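Local coordinates for protein HhaI Restriction Endonuclease (Haemophilus parahaemolyticus, PDB 6UKF) that cuts double-stranded DNA at the tetranucleotide GCGC as a type II restriction endonuclease, at residues 114-118 with 141-145; 55-59 with 70-74. All blocks are in the same frame, centred on the assembly; numbering follows the deposited sequence.

Contact 1: residues 114-118 with 141-145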
ATOM      1  N   VAL A 114       5.272   4.949 -14.951  1.00  7.69           N
ATOM      2  CA  VAL A 114       6.606   4.971 -14.362  1.00  8.06           C
ATOM      3  C   VAL A 114       6.946   6.375 -13.888  1.00  7.94           C
ATOM      4  O   VAL A 114       7.511   6.562 -12.804  1.00  8.02           O
ATOM      5  CB  VAL A 114       7.646   4.443 -15.367  1.00  8.90           C
ATOM      6  CG1 VAL A 114       9.059   4.702 -14.851  1.00 10.68           C
ATOM      7  CG2 VAL A 114       7.423   2.965 -15.625  1.00  9.79           C
ATOM      8  N   ASN A 115       6.617   7.385 -14.695  1.00  7.84           N
ATOM      9  CA  ASN A 115       6.934   8.755 -14.312  1.00  8.36           C
ATOM     10  C   ASN A 115       6.108   9.204 -13.115  1.00  7.99           C
ATOM     11  O   ASN A 115       6.611   9.934 -12.254  1.00  8.39           O
ATOM     12  CB  ASN A 115       6.765   9.696 -15.503  1.00  8.70           C
ATOM     13  CG  ASN A 115       7.907   9.582 -16.490  1.00 10.40           C
ATOM     14  OD1 ASN A 115       9.033   9.260 -16.111  1.00 13.81           O
ATOM     15  ND2 ASN A 115       7.626   9.852 -17.758  1.00 11.86           N
ATOM     16  N   TRP A 116       4.846   8.779 -13.025  1.00  7.90           N
ATOM     17  CA  TRP A 116       4.083   9.065 -11.814  1.00  8.15           C
ATOM     18  C   TRP A 116       4.775   8.459 -10.600  1.00  7.75           C
ATOM     19  O   TRP A 116       4.948   9.119  -9.569  1.00  8.02           O
ATOM     20  CB  TRP A 116       2.649   8.534 -11.919  1.00  8.38           C
ATOM     21  CG  TRP A 116       1.832   8.938 -10.729  1.00  8.57           C
ATOM     22  CD1 TRP A 116       1.031  10.038 -10.621  1.00  9.55           C
ATOM     23  CD2 TRP A 116       1.770   8.272  -9.460  1.00  9.09           C
ATOM     24  NE1 TRP A 116       0.469  10.093  -9.369  1.00 10.18           N
ATOM     25  CE2 TRP A 116       0.907   9.020  -8.637  1.00 10.20           C
ATOM     26  CE3 TRP A 116       2.357   7.112  -8.942  1.00  9.80           C
ATOM     27  CZ2 TRP A 116       0.613   8.643  -7.327  1.00 11.32           C
ATOM     28  CZ3 TRP A 116       2.064   6.741  -7.641  1.00 10.93           C
ATOM     29  CH2 TRP A 116       1.201   7.505  -6.849  1.00 11.37           C
ATOM     30  N   ILE A 117       5.180   7.193 -10.714  1.00  7.98           N
ATOM     31  CA  ILE A 117       5.849   6.504  -9.613  1.00  7.87           C
ATOM     32  C   ILE A 117       7.118   7.244  -9.212  1.00  7.61           C
ATOM     33  O   ILE A 117       7.386   7.461  -8.024  1.00  8.20           O
ATOM     34  CB  ILE A 117       6.121   5.038 -10.010  1.00  7.87           C
ATOM     35  CG1 ILE A 117       4.807   4.246 -10.006  1.00  8.93           C
ATOM     36  CG2 ILE A 117       7.156   4.390  -9.096  1.00  9.33           C
ATOM     37  CD1 ILE A 117       4.915   2.856 -10.598  1.00 10.48           C
ATOM     38  N   LYS A 118       7.917   7.653 -10.196  1.00  8.30           N
ATOM     39  CA  LYS A 118       9.150   8.370  -9.885  1.00  8.56           C
ATOM     40  C   LYS A 118       8.854   9.672  -9.153  1.00  9.06           C
ATOM     41  O   LYS A 118       9.483   9.983  -8.137  1.00  9.53           O
ATOM     42  CB  LYS A 118       9.941   8.632 -11.166  1.00  8.74           C
ATOM     43  CG  LYS A 118      10.569   7.382 -11.745  1.00  8.70           C
ATOM     44  CD  LYS A 118      11.281   7.656 -13.052  1.00  9.27           C
ATOM     45  CE  LYS A 118      11.987   6.410 -13.561  1.00  9.21           C
ATOM     46  NZ  LYS A 118      12.631   6.640 -14.883  1.00 10.03           N
ATOM     47  N   ILE A 141      15.503   5.178  -7.675  1.00  7.87           N
ATOM     48  CA  ILE A 141      14.181   5.446  -8.242  1.00  8.00           C
ATOM     49  C   ILE A 141      14.264   5.887  -9.698  1.00  8.17           C
ATOM     50  O   ILE A 141      13.381   5.564 -10.501  1.00  8.24           O
ATOM     51  CB  ILE A 141      13.424   6.457  -7.345  1.00  8.69           C
ATOM     52  CG1 ILE A 141      12.015   6.748  -7.872  1.00  9.74           C
ATOM     53  CG2 ILE A 141      14.200   7.766  -7.201  1.00  9.77           C
ATOM     54  CD1 ILE A 141      11.130   5.535  -8.002  1.00 11.72           C
ATOM     55  N   GLU A 142      15.323   6.609 -10.073  1.00  8.41           N
ATOM     56  CA  GLU A 142      15.420   7.107 -11.441  1.00  9.42           C
ATOM     57  C   GLU A 142      15.532   5.995 -12.479  1.00  8.65           C
ATOM     58  O   GLU A 142      15.337   6.272 -13.668  1.00  9.29           O
ATOM     59  CB  GLU A 142      16.597   8.075 -11.584  1.00 12.04           C
ATOM     60  CG  GLU A 142      17.942   7.495 -11.198  1.00 14.70           C
ATOM     61  CD  GLU A 142      18.349   7.829  -9.774  1.00 14.24           C
ATOM     62  OE1 GLU A 142      19.567   7.872  -9.509  1.00 16.94           O
ATOM     63  OE2 GLU A 142      17.468   8.031  -8.907  1.00 11.49           O
ATOM     64  N   HIS A 143      15.828   4.757 -12.077  1.00  8.01           N
ATOM     65  CA  HIS A 143      15.963   3.645 -13.012  1.00  8.55           C
ATOM     66  C   HIS A 143      14.852   2.610 -12.868  1.00  8.65           C
ATOM     67  O   HIS A 143      15.003   1.475 -13.329  1.00  9.35           O
ATOM     68  CB  HIS A 143      17.333   2.991 -12.874  1.00  8.89           C
ATOM     69  CG  HIS A 143      18.446   3.841 -13.393  1.00 11.03           C
ATOM     70  ND1 HIS A 143      19.753   3.416 -13.420  1.00 17.46           N
ATOM     71  CD2 HIS A 143      18.445   5.090 -13.915  1.00 13.49           C
ATOM     72  CE1 HIS A 143      20.516   4.368 -13.923  1.00 19.03           C
ATOM     73  NE2 HIS A 143      19.747   5.395 -14.233  1.00 16.32           N
ATOM     74  N   PHE A 144      13.722   3.009 -12.282  1.00  8.17           N
ATOM     75  CA  PHE A 144      12.637   2.084 -11.966  1.00  8.36           C
ATOM     76  C   PHE A 144      12.237   1.214 -13.152  1.00  8.19           C
ATOM     77  O   PHE A 144      11.988   0.014 -12.989  1.00  8.72           O
ATOM     78  CB  PHE A 144      11.435   2.901 -11.483  1.00  8.95           C
ATOM     79  CG  PHE A 144      10.375   2.089 -10.813  1.00  8.61           C
ATOM     80  CD1 PHE A 144      10.419   1.871  -9.449  1.00  9.23           C
ATOM     81  CD2 PHE A 144       9.326   1.555 -11.538  1.00  9.78           C
ATOM     82  CE1 PHE A 144       9.443   1.129  -8.820  1.00 10.49           C
ATOM     83  CE2 PHE A 144       8.349   0.811 -10.913  1.00  9.87           C
ATOM     84  CZ  PHE A 144       8.409   0.598  -9.553  1.00 10.86           C
ATOM     85  N   GLU A 145      12.145   1.802 -14.347  1.00  9.17           N
ATOM     86  CA  GLU A 145      11.593   1.076 -15.485  1.00 10.11           C
ATOM     87  C   GLU A 145      12.469  -0.092 -15.920  1.00  9.42           C
ATOM     88  O   GLU A 145      11.990  -0.974 -16.640  1.00 10.83           O
ATOM     89  CB  GLU A 145      11.347   2.025 -16.664  1.00 12.12           C
ATOM     90  CG  GLU A 145      12.594   2.480 -17.428  1.00 13.64           C
ATOM     91  CD  GLU A 145      13.367   3.588 -16.728  1.00 14.26           C
ATOM     92  OE1 GLU A 145      13.032   3.934 -15.640  1.00 13.71           O
ATOM     93  OE2 GLU A 145      14.399   4.129 -17.373  1.00 20.65           O
TER
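Polar contacts between helix 110-123 and residues 141-145 centre on one side chain. Lys118 has the largest area covered by the other segment, 92 Å². Its CA-to-CB bond points sideways, but chi1 is m and the other three torsions are t, so the extended chain reaches along 141-145. There Lys118 NZ forms a salt bridge with Glu145 OE1 at 2.8 Å and donates a hydrogen bond to Glu142 O at 3.0 Å. The 141-145 segment starts as 3-10 at 141-142, with the i to i+3 bond from Phe144 N to Ile141 O at 3.1 Å.

Apolar contacts lie beside this polar site. Ile117 CG2 sits 3.9 Å from the centroid of the Phe144 ring and 8° off its normal, a CH-pi contact over the face. The same methyl is 4.3 Å from Ile141 CD1. One helical turn before Lys118, Val114 CG1 approaches Glu145 CB at 4.0 Å and Phe144 CB at 4.5 Å, in keeping with the CA register of Val114 with Glu145 (6.4 Å) and Lys118 with Ile141 (6.0 Å).

The arrangement is a helix packed on the connection between two sheets, from strand 136-140, at the edge of the mixed sheet, to strand 148-156 of the antiparallel sheet. Val150 of the latter touches Val114, Ile117 and Phe144, while Phe129 meets the Phe144 ring edge-to-face and His143 packs on helix 242-255.

Contact 2: residues 55-59 with 70-74; sequences GQFVL and YSPKN. With nucleotides of chain B.
Residues 55-59 run as extended strand, while 70-74 leave the partner strand after Tyr70 in a type I turn from Ser71 to Asn74, closed by Asn74 N to Ser71 O at 3.1 Å. Leu59 and Tyr70 form an antiparallel non-hydrogen-bonded pair, CA-CA 4.9 Å.

Tyr70 (64 Å² covered; chi1 t) lays its ring along the strand: Tyr70 CE1 lies 3.5 Å from Phe57 CD1 and Tyr70 CD1 3.9 Å from Leu59 CD2. The Phe57 ring (chi1 p) meets it obliquely, centroids 5.5 Å apart and planes at 37°. Tyr70 OH bonds to Ser76 O.

Val58 (52 Å²) is held through its backbone. Val58 O accepts from Ser71 N (3.2 Å) and Asn74 ND2 (2.9 Å), and Val58 N donates to Asn74 OD1 (3.0 Å), so the Asn74 amide, chi1 m, pairs with the strand as a peptide group would.

Ser71 OG accepts from Lys73 N at 3.1 Å, an ST turn, and donates to OP1 of DG6 of chain B at 2.5 Å; Gln56 NE2 donates to OP2 of DC7 of chain B at 2.8 Å. At the open end of the hairpin of strands 51-62 and 67-70, strand residue Gln56 and turn residue Ser71 thus form a DNA-backbone binding site for two successive phosphates of one strand.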
ATOM      1  N   GLY A  55       1.416   2.643  -5.259  1.00  8.39           N
ATOM      2  CA  GLY A  55       0.894   3.990  -5.163  1.00  8.69           C
ATOM      3  C   GLY A  55      -0.516   4.104  -5.732  1.00  7.53           C
ATOM      4  O   GLY A  55      -0.979   3.264  -6.508  1.00  7.94           O
ATOM      5  N   GLN A  56      -1.200   5.178  -5.334  1.00  7.87           N
ATOM      6  CA  GLN A  56      -2.590   5.375  -5.726  1.00  7.85           C
ATOM      7  C   GLN A  56      -2.987   6.834  -5.542  1.00  8.09           C
ATOM      8  O   GLN A  56      -2.286   7.614  -4.897  1.00  8.49           O
ATOM      9  CB  GLN A  56      -3.521   4.504  -4.880  1.00  7.69           C
ATOM     10  CG  GLN A  56      -3.503   4.861  -3.395  1.00  7.62           C
ATOM     11  CD  GLN A  56      -4.722   4.350  -2.677  1.00  8.06           C
ATOM     12  OE1 GLN A  56      -4.843   3.155  -2.420  1.00  8.43           O
ATOM     13  NE2 GLN A  56      -5.651   5.249  -2.373  1.00  8.42           N
ATOM     14  N   PHE A  57      -4.145   7.180  -6.104  1.00  8.49           N
ATOM     15  CA  PHE A  57      -4.838   8.420  -5.772  1.00  8.07           C
ATOM     16  C   PHE A  57      -6.326   8.242  -6.064  1.00  7.95           C
ATOM     17  O   PHE A  57      -6.698   7.593  -7.043  1.00  8.37           O
ATOM     18  CB  PHE A  57      -4.270   9.649  -6.504  1.00  8.39           C
ATOM     19  CG  PHE A  57      -4.142   9.496  -7.997  1.00  8.25           C
ATOM     20  CD1 PHE A  57      -5.177   9.871  -8.842  1.00  8.26           C
ATOM     21  CD2 PHE A  57      -2.967   9.020  -8.558  1.00  8.99           C
ATOM     22  CE1 PHE A  57      -5.048   9.752 -10.216  1.00  8.85           C
ATOM     23  CE2 PHE A  57      -2.835   8.898  -9.930  1.00  9.32           C
ATOM     24  CZ  PHE A  57      -3.873   9.266 -10.759  1.00  9.53           C
ATOM     25  N   VAL A  58      -7.167   8.815  -5.204  1.00  8.51           N
ATOM     26  CA  VAL A  58      -8.614   8.705  -5.363  1.00  8.98           C
ATOM     27  C   VAL A  58      -9.102   9.729  -6.378  1.00  9.05           C
ATOM     28  O   VAL A  58      -8.699  10.899  -6.354  1.00  9.60           O
ATOM     29  CB  VAL A  58      -9.319   8.874  -4.005  1.00  9.13           C
ATOM     30  CG1 VAL A  58     -10.826   8.961  -4.187  1.00 10.42           C
ATOM     31  CG2 VAL A  58      -8.959   7.721  -3.081  1.00 10.12           C
ATOM     32  N   LEU A  59      -9.976   9.286  -7.279  1.00  9.04           N
ATOM     33  CA  LEU A  59     -10.670  10.167  -8.207  1.00  9.20           C
ATOM     34  C   LEU A  59     -12.168  10.018  -7.994  1.00  9.86           C
ATOM     35  O   LEU A  59     -12.672   8.901  -7.835  1.00 10.70           O
ATOM     36  CB  LEU A  59     -10.352   9.820  -9.661  1.00  9.73           C
ATOM     37  CG  LEU A  59      -8.912  10.029 -10.128  1.00  9.45           C
ATOM     38  CD1 LEU A  59      -8.807   9.686 -11.606  1.00 10.22           C
ATOM     39  CD2 LEU A  59      -8.431  11.445  -9.871  1.00 10.07           C
ATOM     40  N   TYR A  70      -9.890  15.184  -8.729  1.00 11.71           N
ATOM     41  CA  TYR A  70      -8.906  14.699  -7.776  1.00 11.59           C
ATOM     42  C   TYR A  70      -9.428  14.943  -6.368  1.00 12.07           C
ATOM     43  O   TYR A  70      -9.825  16.061  -6.033  1.00 13.94           O
ATOM     44  CB  TYR A  70      -7.609  15.467  -7.994  1.00 12.42           C
ATOM     45  CG  TYR A  70      -6.372  14.809  -7.438  1.00 11.73           C
ATOM     46  CD1 TYR A  70      -5.802  13.714  -8.071  1.00 10.88           C
ATOM     47  CD2 TYR A  70      -5.752  15.304  -6.298  1.00 12.16           C
ATOM     48  CE1 TYR A  70      -4.661  13.121  -7.578  1.00 10.55           C
ATOM     49  CE2 TYR A  70      -4.607  14.717  -5.798  1.00 12.00           C
ATOM     50  CZ  TYR A  70      -4.067  13.625  -6.444  1.00 11.32           C
ATOM     51  OH  TYR A  70      -2.927  13.025  -5.966  1.00 12.35           O
ATOM     52  N   SER A  71      -9.447  13.902  -5.543  1.00 10.73           N
ATOM     53  CA  SER A  71      -9.995  14.057  -4.204  1.00 12.34           C
ATOM     54  C   SER A  71      -9.186  15.101  -3.440  1.00 12.59           C
ATOM     55  O   SER A  71      -7.955  14.990  -3.366  1.00 13.06           O
ATOM     56  CB  SER A  71      -9.961  12.747  -3.425  1.00 11.94           C
ATOM     57  OG  SER A  71     -10.348  12.984  -2.079  1.00 13.85           O
ATOM     58  N   PRO A  72      -9.830  16.110  -2.847  1.00 14.91           N
ATOM     59  CA  PRO A  72      -9.088  17.062  -2.006  1.00 17.26           C
ATOM     60  C   PRO A  72      -8.492  16.430  -0.762  1.00 17.19           C
ATOM     61  O   PRO A  72      -7.680  17.080  -0.091  1.00 20.09           O
ATOM     62  CB  PRO A  72     -10.146  18.113  -1.643  1.00 18.88           C
ATOM     63  CG  PRO A  72     -11.451  17.377  -1.755  1.00 21.71           C
ATOM     64  CD  PRO A  72     -11.273  16.413  -2.888  1.00 17.76           C
ATOM     65  N   LYS A  73      -8.863  15.193  -0.436  1.00 15.46           N
ATOM     66  CA  LYS A  73      -8.329  14.489   0.720  1.00 14.98           C
ATOM     67  C   LYS A  73      -7.167  13.568   0.368  1.00 13.86           C
ATOM     68  O   LYS A  73      -6.615  12.923   1.263  1.00 14.37           O
ATOM     69  CB  LYS A  73      -9.442  13.691   1.410  1.00 16.93           C
ATOM     70  CG  LYS A  73     -10.523  14.560   2.042  1.00 21.09           C
ATOM     71  CD  LYS A  73     -11.675  13.716   2.563  1.00 26.35           C
ATOM     72  CE  LYS A  73     -12.779  14.579   3.148  1.00 31.03           C
ATOM     73  NZ  LYS A  73     -14.120  14.169   2.663  1.00 34.05           N
ATOM     74  N   ASN A  74      -6.783  13.491  -0.905  1.00 13.06           N
ATOM     75  CA  ASN A  74      -5.604  12.722  -1.275  1.00 12.09           C
ATOM     76  C   ASN A  74      -4.368  13.279  -0.574  1.00 12.99           C
ATOM     77  O   ASN A  74      -4.317  14.446  -0.176  1.00 14.92           O
ATOM     78  CB  ASN A  74      -5.395  12.757  -2.787  1.00 11.42           C
ATOM     79  CG  ASN A  74      -6.338  11.834  -3.527  1.00 10.33           C
ATOM     80  OD1 ASN A  74      -6.806  10.834  -2.981  1.00 11.07           O
ATOM     81  ND2 ASN A  74      -6.614  12.159  -4.783  1.00 10.10           N
TER
ATOM     82  P    DC B   7      -4.444   8.749  -1.474  1.00  8.92           P
ATOM     83  OP1  DC B   7      -3.597   9.907  -1.843  1.00  9.90           O
ATOM     84  OP2  DC B   7      -5.243   8.045  -2.494  1.00  8.98           O
ATOM     85  O5'  DC B   7      -3.511   7.678  -0.745  1.00  9.41           O
ATOM     86  C5'  DC B   7      -2.604   8.139   0.243  1.00  9.68           C
ATOM     87  C4'  DC B   7      -1.841   6.992   0.867  1.00  9.64           C
ATOM     88  O4'  DC B   7      -2.733   6.222   1.714  1.00  9.12           O
ATOM     89  C3'  DC B   7      -1.227   5.998  -0.129  1.00  9.15           C
ATOM     90  O3'  DC B   7       0.126   5.748   0.242  1.00  9.33           O
ATOM     91  C2'  DC B   7      -2.111   4.766  -0.009  1.00  8.60           C
ATOM     92  C1'  DC B   7      -2.564   4.852   1.448  1.00  9.11           C
ATOM     93  N1   DC B   7      -3.832   4.145   1.723  1.00  8.74           N
ATOM     94  C2   DC B   7      -3.902   3.236   2.785  1.00  8.74           C
ATOM     95  O2   DC B   7      -2.901   3.055   3.496  1.00  9.35           O
ATOM     96  N3   DC B   7      -5.068   2.582   3.006  1.00  8.56           N
ATOM     97  C4   DC B   7      -6.122   2.808   2.216  1.00  8.64           C
ATOM     98  N4   DC B   7      -7.251   2.138   2.467  1.00  9.84           N
ATOM     99  C5   DC B   7      -6.067   3.732   1.135  1.00  8.83           C
ATOM    100  C6   DC B   7      -4.915   4.370   0.930  1.00  8.93           C
ATOM    101  P    DG B   6     -11.116   9.656  -0.146  1.00 11.35           P
ATOM    102  OP1  DG B   6     -11.150  10.855  -1.010  1.00 12.47           O
ATOM    103  OP2  DG B   6     -11.814   8.423  -0.573  1.00 11.55           O
ATOM    104  O5'  DG B   6      -9.597   9.292   0.154  1.00 11.03           O
ATOM    105  C5'  DG B   6      -8.739  10.286   0.676  1.00 11.90           C
ATOM    106  C4'  DG B   6      -7.372   9.711   0.961  1.00 10.45           C
ATOM    107  O4'  DG B   6      -7.457   8.791   2.084  1.00 10.64           O
ATOM    108  C3'  DG B   6      -6.742   8.916  -0.188  1.00  9.86           C
ATOM    109  O3'  DG B   6      -5.377   9.281  -0.285  1.00  9.17           O
ATOM    110  C2'  DG B   6      -6.950   7.461   0.218  1.00  9.81           C
ATOM    111  C1'  DG B   6      -6.859   7.550   1.733  1.00 10.07           C
ATOM    112  N9   DG B   6      -7.546   6.499   2.468  1.00  9.66           N
ATOM    113  C8   DG B   6      -8.800   5.992   2.232  1.00 10.00           C
ATOM    114  N7   DG B   6      -9.151   5.065   3.083  1.00 10.24           N
ATOM    115  C5   DG B   6      -8.060   4.959   3.944  1.00  9.51           C
ATOM    116  C6   DG B   6      -7.851   4.118   5.067  1.00 10.13           C
ATOM    117  O6   DG B   6      -8.616   3.272   5.547  1.00 10.84           O
ATOM    118  N1   DG B   6      -6.605   4.334   5.648  1.00 10.39           N
ATOM    119  C2   DG B   6      -5.680   5.247   5.206  1.00 10.29           C
ATOM    120  N2   DG B   6      -4.532   5.314   5.894  1.00 11.66           N
ATOM    121  N3   DG B   6      -5.863   6.038   4.160  1.00 10.31           N
ATOM    122  C4   DG B   6      -7.071   5.840   3.580  1.00  9.61           C
ATOM    123  P    DA B   5     -16.584   9.154   3.657  1.00 17.77           P
ATOM    124  OP1  DA B   5     -17.223  10.209   2.840  1.00 20.88           O
ATOM    125  OP2  DA B   5     -17.107   7.769   3.621  1.00 18.15           O
ATOM    126  O5'  DA B   5     -15.036   9.134   3.300  1.00 16.52           O
ATOM    127  C5'  DA B   5     -14.297  10.328   3.427  1.00 16.51           C
ATOM    128  C4'  DA B   5     -12.817  10.052   3.360  1.00 14.18           C
ATOM    129  O4'  DA B   5     -12.409   9.271   4.491  1.00 14.24           O
ATOM    130  C3'  DA B   5     -12.365   9.256   2.131  1.00 13.41           C
ATOM    131  O3'  DA B   5     -11.663  10.134   1.279  1.00 12.41           O
ATOM    132  C2'  DA B   5     -11.493   8.117   2.683  1.00 14.29           C
ATOM    133  C1'  DA B   5     -11.259   8.543   4.125  1.00 14.06           C
ATOM    134  N9   DA B   5     -11.094   7.474   5.088  1.00 13.53           N
ATOM    135  C8   DA B   5     -11.995   6.502   5.411  1.00 13.98           C
ATOM    136  N7   DA B   5     -11.578   5.691   6.353  1.00 13.57           N
ATOM    137  C5   DA B   5     -10.325   6.180   6.683  1.00 13.55           C
ATOM    138  C6   DA B   5      -9.359   5.762   7.618  1.00 14.61           C
ATOM    139  N6   DA B   5      -9.522   4.710   8.427  1.00 16.89           N
ATOM    140  N1   DA B   5      -8.217   6.476   7.696  1.00 15.89           N
ATOM    141  C2   DA B   5      -8.058   7.530   6.888  1.00 15.41           C
ATOM    142  N3   DA B   5      -8.892   8.017   5.973  1.00 14.55           N
ATOM    143  C4   DA B   5     -10.018   7.289   5.922  1.00 13.29           C
TER

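In the fold
Contact 2 precedes contact 1 along the chain, and their centres are about 19 Å apart. Trp116, on helix 110-123 within 114-118 but taking no part in contact 1, joins them: Trp116 NE1 lies 3.6 Å from Phe57 CE2, and Trp116 CH2 3.7 Å from Gln56 N. Strand 51-62, which carries 55-59, and strand 148-156 flank strand 228-236 in the antiparallel sheet, and Val150 of strand 148-156 packs on contact 1. That strand also carries Ser151 and Thr153 of the calcium site. The ion is about 11 Å from the Ile117 side chain and about 13 Å from that of Phe57. Contact 2 touches DNA phosphates directly, whereas the nearest atom of contact 1 stays about 6 Å from the nucleic acid.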